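Local coordinates for protein lantibiotic dehydratase (Microbispora corallina, PDB 5EHK) that probably dehydrates serine and threonine residues of the NAI-107 precursor peptide, using glutamyl-tRNA as the source of activating glutamate, at residues A[461-466]-A[669-674]; A[477-482]-A[678-683]. All blocks are in the same frame, centred on the assembly; numbering follows the deposited sequence.

Interaction 1: A[461-466]-A[669-674]; sequences ALARLV and GALSEM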
loop_
_atom_site.group_PDB
_atom_site.type_symbol
_atom_site.label_atom_id
_atom_site.label_comp_id
_atom_site.label_asym_id
_atom_site.label_seq_id
_atom_site.Cartn_x
_atom_site.Cartn_y
_atom_site.Cartn_z
ATOM N N ALA A 461 -20.089 -5.093 15.549
ATOM C CA ALA A 461 -20.244 -5.921 16.740
ATOM C C ALA A 461 -19.518 -5.378 17.980
ATOM O O ALA A 461 -20.119 -5.168 19.034
ATOM C CB ALA A 461 -19.762 -7.315 16.429
ATOM N N LEU A 462 -18.220 -5.152 17.850
ATOM C CA LEU A 462 -17.452 -4.555 18.932
ATOM C C LEU A 462 -18.011 -3.188 19.349
ATOM O O LEU A 462 -18.114 -2.894 20.537
ATOM C CB LEU A 462 -15.989 -4.407 18.523
ATOM C CG LEU A 462 -14.927 -5.249 19.226
ATOM C CD1 LEU A 462 -15.469 -6.628 19.558
ATOM C CD2 LEU A 462 -13.668 -5.335 18.343
ATOM N N ALA A 463 -18.387 -2.356 18.381
ATOM C CA ALA A 463 -18.850 -1.009 18.710
ATOM C C ALA A 463 -20.101 -1.033 19.596
ATOM O O ALA A 463 -20.197 -0.250 20.541
ATOM C CB ALA A 463 -19.069 -0.168 17.446
ATOM N N ARG A 464 -21.049 -1.916 19.284
ATOM C CA ARG A 464 -22.249 -2.068 20.103
ATOM C C ARG A 464 -21.914 -2.387 21.557
ATOM O O ARG A 464 -22.513 -1.834 22.494
ATOM C CB ARG A 464 -23.145 -3.167 19.555
ATOM C CG ARG A 464 -24.055 -2.732 18.447
ATOM C CD ARG A 464 -25.119 -3.788 18.242
ATOM N NE ARG A 464 -24.493 -5.074 17.963
ATOM C CZ ARG A 464 -24.118 -5.473 16.750
ATOM N NH1 ARG A 464 -24.345 -4.700 15.691
ATOM N NH2 ARG A 464 -23.536 -6.658 16.592
ATOM N N LEU A 465 -20.953 -3.286 21.736
ATOM C CA LEU A 465 -20.591 -3.723 23.065
ATOM C C LEU A 465 -20.172 -2.515 23.864
ATOM O O LEU A 465 -20.537 -2.374 25.030
ATOM C CB LEU A 465 -19.449 -4.743 23.019
ATOM C CG LEU A 465 -19.673 -6.109 22.349
ATOM C CD1 LEU A 465 -18.386 -6.927 22.435
ATOM C CD2 LEU A 465 -20.871 -6.887 22.929
ATOM N N VAL A 466 -19.425 -1.631 23.218
ATOM C CA VAL A 466 -18.907 -0.441 23.880
ATOM C C VAL A 466 -20.012 0.572 24.159
ATOM O O VAL A 466 -20.077 1.152 25.256
ATOM C CB VAL A 466 -17.745 0.202 23.075
ATOM C CG1 VAL A 466 -17.296 1.530 23.688
ATOM C CG2 VAL A 466 -16.585 -0.767 22.968
ATOM N N GLY A 669 -9.070 -2.948 17.927
ATOM C CA GLY A 669 -9.089 -2.350 16.606
ATOM C C GLY A 669 -9.171 -0.839 16.665
ATOM O O GLY A 669 -8.532 -0.212 17.509
ATOM N N ALA A 670 -9.949 -0.262 15.754
ATOM C CA ALA A 670 -10.128 1.188 15.678
ATOM C C ALA A 670 -10.651 1.746 16.997
ATOM O O ALA A 670 -10.340 2.897 17.371
ATOM C CB ALA A 670 -11.086 1.539 14.566
ATOM N N LEU A 671 -11.409 0.909 17.715
ATOM C CA LEU A 671 -12.067 1.318 18.945
ATOM C C LEU A 671 -11.081 1.677 20.025
ATOM O O LEU A 671 -11.455 2.188 21.061
ATOM C CB LEU A 671 -13.040 0.256 19.441
ATOM C CG LEU A 671 -14.393 0.319 18.740
ATOM C CD1 LEU A 671 -15.222 -0.926 18.974
ATOM C CD2 LEU A 671 -15.147 1.572 19.202
ATOM N N SER A 672 -9.805 1.482 19.752
ATOM C CA SER A 672 -8.773 1.783 20.727
ATOM C C SER A 672 -8.677 3.285 21.013
ATOM O O SER A 672 -8.028 3.709 21.979
ATOM C CB SER A 672 -7.443 1.200 20.248
ATOM O OG SER A 672 -6.382 2.098 20.453
ATOM N N GLU A 673 -9.348 4.085 20.188
ATOM C CA GLU A 673 -9.299 5.539 20.336
ATOM C C GLU A 673 -10.255 6.073 21.415
ATOM O O GLU A 673 -10.082 7.206 21.889
ATOM C CB GLU A 673 -9.604 6.230 19.006
ATOM C CG GLU A 673 -8.645 5.877 17.874
ATOM C CD GLU A 673 -7.199 6.242 18.194
ATOM O OE1 GLU A 673 -6.971 7.331 18.773
ATOM O OE2 GLU A 673 -6.294 5.441 17.852
ATOM N N MET A 674 -11.252 5.262 21.788
ATOM C CA MET A 674 -12.232 5.642 22.787
ATOM C C MET A 674 -11.516 6.001 24.088
ATOM O O MET A 674 -10.461 5.439 24.381
ATOM C CB MET A 674 -13.230 4.510 23.007
ATOM C CG MET A 674 -14.080 4.133 21.786
ATOM S SD MET A 674 -15.342 5.373 21.439
ATOM C CE MET A 674 -15.944 5.575 23.099
#
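Apolar packing carries the whole contact, and one methyl group does most of the work. Leu-671 sits in the short 3-10 turn 670-673 and reaches across to helix 460-471 with CG anti to its own carbonyl carbon (chi1 -82°) and an extended second torsion, so that CD1 arrives end-on at the helix flank. There CD1 lies 3.6 Å from CB of Leu-462 and 3.5 Å from the backbone N of Ala-463; it therefore rests on the main chain as well as on side chains. CB of Ala-463 and, one turn on from Leu-462, CG2 of Val-466 each lie 4.2 Å from CD1 of Leu-671. A second, lighter touch follows at the end of the turn, where Met-674 folds its thioether back through three torsions near -60° and brings CE to 4.3 Å from CG1 of Val-466.

Within the helix Val-466 N donates to Leu-462 O, and within the turn Met-674 N to Leu-671 O; Ala-670 is also backbone-bonded to Arg-457. Trp-668 packs on both Leu-462 and Val-466, while Met-674 of the second subunit packs on Ala-463, bringing the dimer interface up to this patch. Five buried residues meeting without directional polar bonds between the segments are consistent with a contact held by close fit and the burial of apolar surface.

Interaction 2: A[477-482]-A[678-683]; sequences IVIDEE and PGVRYG
Arg-681 leaves strand 676-682 with CG anti to its backbone N (chi1 -168°), on the same side of the strand pair as Val-478, its partner in the parallel ladder. Its CB lies 4.0 Å from Ile-477 O, the carbonyl that accepts the bond from Arg-681 N. The chain then bends at chi3 (65°) and runs alongside Val-478, so that CG2 of the valine covers one face of the guanidinium, 3.7 Å from NH2 and a little farther from CZ. NE has a long, weak ion pair with Glu-476, and NH1 makes a weak bond to Gly-683 O, two residues on.

Three nearly straight main-chain bonds join the strands, and each N lies almost along the axis of the carbonyl that accepts from it. On the other face, CD1 of Ile-479 crosses obliquely to 3.8 Å from CG2 of Val-680, and CG1 of Ile-479 lies 4.1 Å from CB of Tyr-682. Ile-479 O sits at the edge of the Tyr-682 ring, near its plane, 3.6 Å from Tyr-682 CD1.

Past the strand, Asp-480 N-caps helix 481-487, its OD1 accepting a weak bond from Glu-482 N. Strand 676-682 also pairs, antiparallel, with strand 685-693. Ile-477 bonds through N and O to Gly-679 and Arg-681, either side of Val-680, and Arg-681 through N and O to Ile-477 and Ile-479, either side of Val-478: the pattern of parallel beta pairing.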
loop_
_atom_site.group_PDB
_atom_site.type_symbol
_atom_site.label_atom_id
_atom_site.label_comp_id
_atom_site.label_asym_id
_atom_site.label_seq_id
_atom_site.Cartn_x
_atom_site.Cartn_y
_atom_site.Cartn_z
ATOM N N ILE A 477 -18.082 -5.562 30.269
ATOM C CA ILE A 477 -19.164 -6.082 29.470
ATOM C C ILE A 477 -18.938 -7.588 29.473
ATOM O O ILE A 477 -17.802 -8.025 29.637
ATOM C CB ILE A 477 -19.161 -5.440 28.041
ATOM C CG1 ILE A 477 -20.481 -5.694 27.311
ATOM C CG2 ILE A 477 -17.987 -5.930 27.179
ATOM C CD1 ILE A 477 -21.599 -4.697 27.645
ATOM N N VAL A 478 -20.002 -8.385 29.370
ATOM C CA VAL A 478 -19.870 -9.837 29.469
ATOM C C VAL A 478 -20.231 -10.512 28.161
ATOM O O VAL A 478 -21.327 -10.323 27.648
ATOM C CB VAL A 478 -20.775 -10.431 30.571
ATOM C CG1 VAL A 478 -20.790 -11.970 30.482
ATOM C CG2 VAL A 478 -20.328 -9.958 31.959
ATOM N N ILE A 479 -19.316 -11.313 27.630
ATOM C CA ILE A 479 -19.539 -11.975 26.351
ATOM C C ILE A 479 -19.769 -13.466 26.535
ATOM O O ILE A 479 -19.170 -14.114 27.396
ATOM C CB ILE A 479 -18.374 -11.713 25.354
ATOM C CG1 ILE A 479 -17.076 -12.378 25.820
ATOM C CG2 ILE A 479 -18.145 -10.217 25.185
ATOM C CD1 ILE A 479 -15.914 -12.246 24.828
ATOM N N ASP A 480 -20.667 -13.996 25.727
ATOM C CA ASP A 480 -20.962 -15.415 25.735
ATOM C C ASP A 480 -20.797 -15.972 24.327
ATOM O O ASP A 480 -20.364 -15.262 23.423
ATOM C CB ASP A 480 -22.384 -15.625 26.255
ATOM C CG ASP A 480 -23.408 -14.784 25.514
ATOM O OD1 ASP A 480 -23.324 -14.681 24.267
ATOM O OD2 ASP A 480 -24.255 -14.159 26.188
ATOM N N GLU A 481 -21.171 -17.230 24.140
ATOM C CA GLU A 481 -21.021 -17.888 22.852
ATOM C C GLU A 481 -21.654 -17.126 21.675
ATOM O O GLU A 481 -21.136 -17.177 20.559
ATOM C CB GLU A 481 -21.572 -19.308 22.928
ATOM C CG GLU A 481 -21.550 -20.049 21.600
ATOM C CD GLU A 481 -20.140 -20.395 21.118
ATOM O OE1 GLU A 481 -19.178 -20.402 21.936
ATOM O OE2 GLU A 481 -20.004 -20.669 19.904
ATOM N N GLU A 482 -22.746 -16.399 21.922
ATOM C CA GLU A 482 -23.386 -15.613 20.859
ATOM C C GLU A 482 -22.528 -14.411 20.487
ATOM O O GLU A 482 -22.544 -13.951 19.344
ATOM C CB GLU A 482 -24.801 -15.143 21.240
ATOM C CG GLU A 482 -25.920 -16.198 21.113
ATOM C CD GLU A 482 -25.958 -17.255 22.239
ATOM O OE1 GLU A 482 -25.076 -17.264 23.137
ATOM O OE2 GLU A 482 -26.896 -18.087 22.223
ATOM N N PRO A 678 -14.342 -0.802 28.123
ATOM C CA PRO A 678 -14.761 -1.728 29.182
ATOM C C PRO A 678 -13.877 -2.963 29.198
ATOM O O PRO A 678 -13.423 -3.352 28.121
ATOM C CB PRO A 678 -16.167 -2.142 28.742
ATOM C CG PRO A 678 -16.156 -1.980 27.266
ATOM C CD PRO A 678 -15.276 -0.796 26.986
ATOM N N GLY A 679 -13.613 -3.534 30.378
ATOM C CA GLY A 679 -13.011 -4.855 30.473
ATOM C C GLY A 679 -13.939 -5.870 29.816
ATOM O O GLY A 679 -15.151 -5.690 29.819
ATOM N N VAL A 680 -13.388 -6.923 29.227
ATOM C CA VAL A 680 -14.246 -7.911 28.579
ATOM C C VAL A 680 -14.154 -9.269 29.277
ATOM O O VAL A 680 -13.066 -9.826 29.460
ATOM C CB VAL A 680 -14.028 -7.963 27.036
ATOM C CG1 VAL A 680 -12.745 -7.260 26.659
ATOM C CG2 VAL A 680 -14.069 -9.384 26.500
ATOM N N ARG A 681 -15.304 -9.770 29.713
ATOM C CA ARG A 681 -15.340 -11.003 30.481
ATOM C C ARG A 681 -16.007 -12.190 29.785
ATOM O O ARG A 681 -17.093 -12.080 29.222
ATOM C CB ARG A 681 -15.938 -10.758 31.864
ATOM C CG ARG A 681 -15.762 -11.918 32.835
ATOM C CD ARG A 681 -15.810 -11.420 34.262
ATOM N NE ARG A 681 -17.120 -10.880 34.609
ATOM C CZ ARG A 681 -18.156 -11.614 34.996
ATOM N NH1 ARG A 681 -18.046 -12.929 35.076
ATOM N NH2 ARG A 681 -19.304 -11.027 35.296
ATOM N N TYR A 682 -15.304 -13.315 29.813
ATOM C CA TYR A 682 -15.793 -14.580 29.298
ATOM C C TYR A 682 -15.740 -15.604 30.422
ATOM O O TYR A 682 -14.655 -15.971 30.876
ATOM C CB TYR A 682 -14.906 -15.007 28.134
ATOM C CG TYR A 682 -15.281 -16.297 27.463
ATOM C CD1 TYR A 682 -16.460 -16.411 26.745
ATOM C CD2 TYR A 682 -14.426 -17.382 27.495
ATOM C CE1 TYR A 682 -16.791 -17.586 26.108
ATOM C CE2 TYR A 682 -14.749 -18.564 26.862
ATOM C CZ TYR A 682 -15.924 -18.658 26.171
ATOM O OH TYR A 682 -16.226 -19.832 25.538
ATOM N N GLY A 683 -16.906 -16.048 30.889
ATOM C CA GLY A 683 -16.991 -16.779 32.140
ATOM C C GLY A 683 -16.351 -16.012 33.282
ATOM O O GLY A 683 -16.821 -14.936 33.659
#

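The centres of the two interactions lie 14 Å apart, on the same side of the chain's centre, and all four segments belong to the N-terminal lantibiotic dehydratase region. Along the chain their segments alternate: helix 460-471 leads into strand 476-479, and some two hundred residues later the turn at 669-674 leads into strand 676-682. Two consecutive elements thus meet two other consecutive elements, first by packing and then by strand pairing. They also touch directly: Val-466 CG2 packs on Pro-678 CD at 4.2 Å, and Leu-465 O lies 3.7 Å from Ile-477 CD1. Interaction 1 faces the second subunit, whereas interaction 2 is a strand pair that no other chain of the assembly touches.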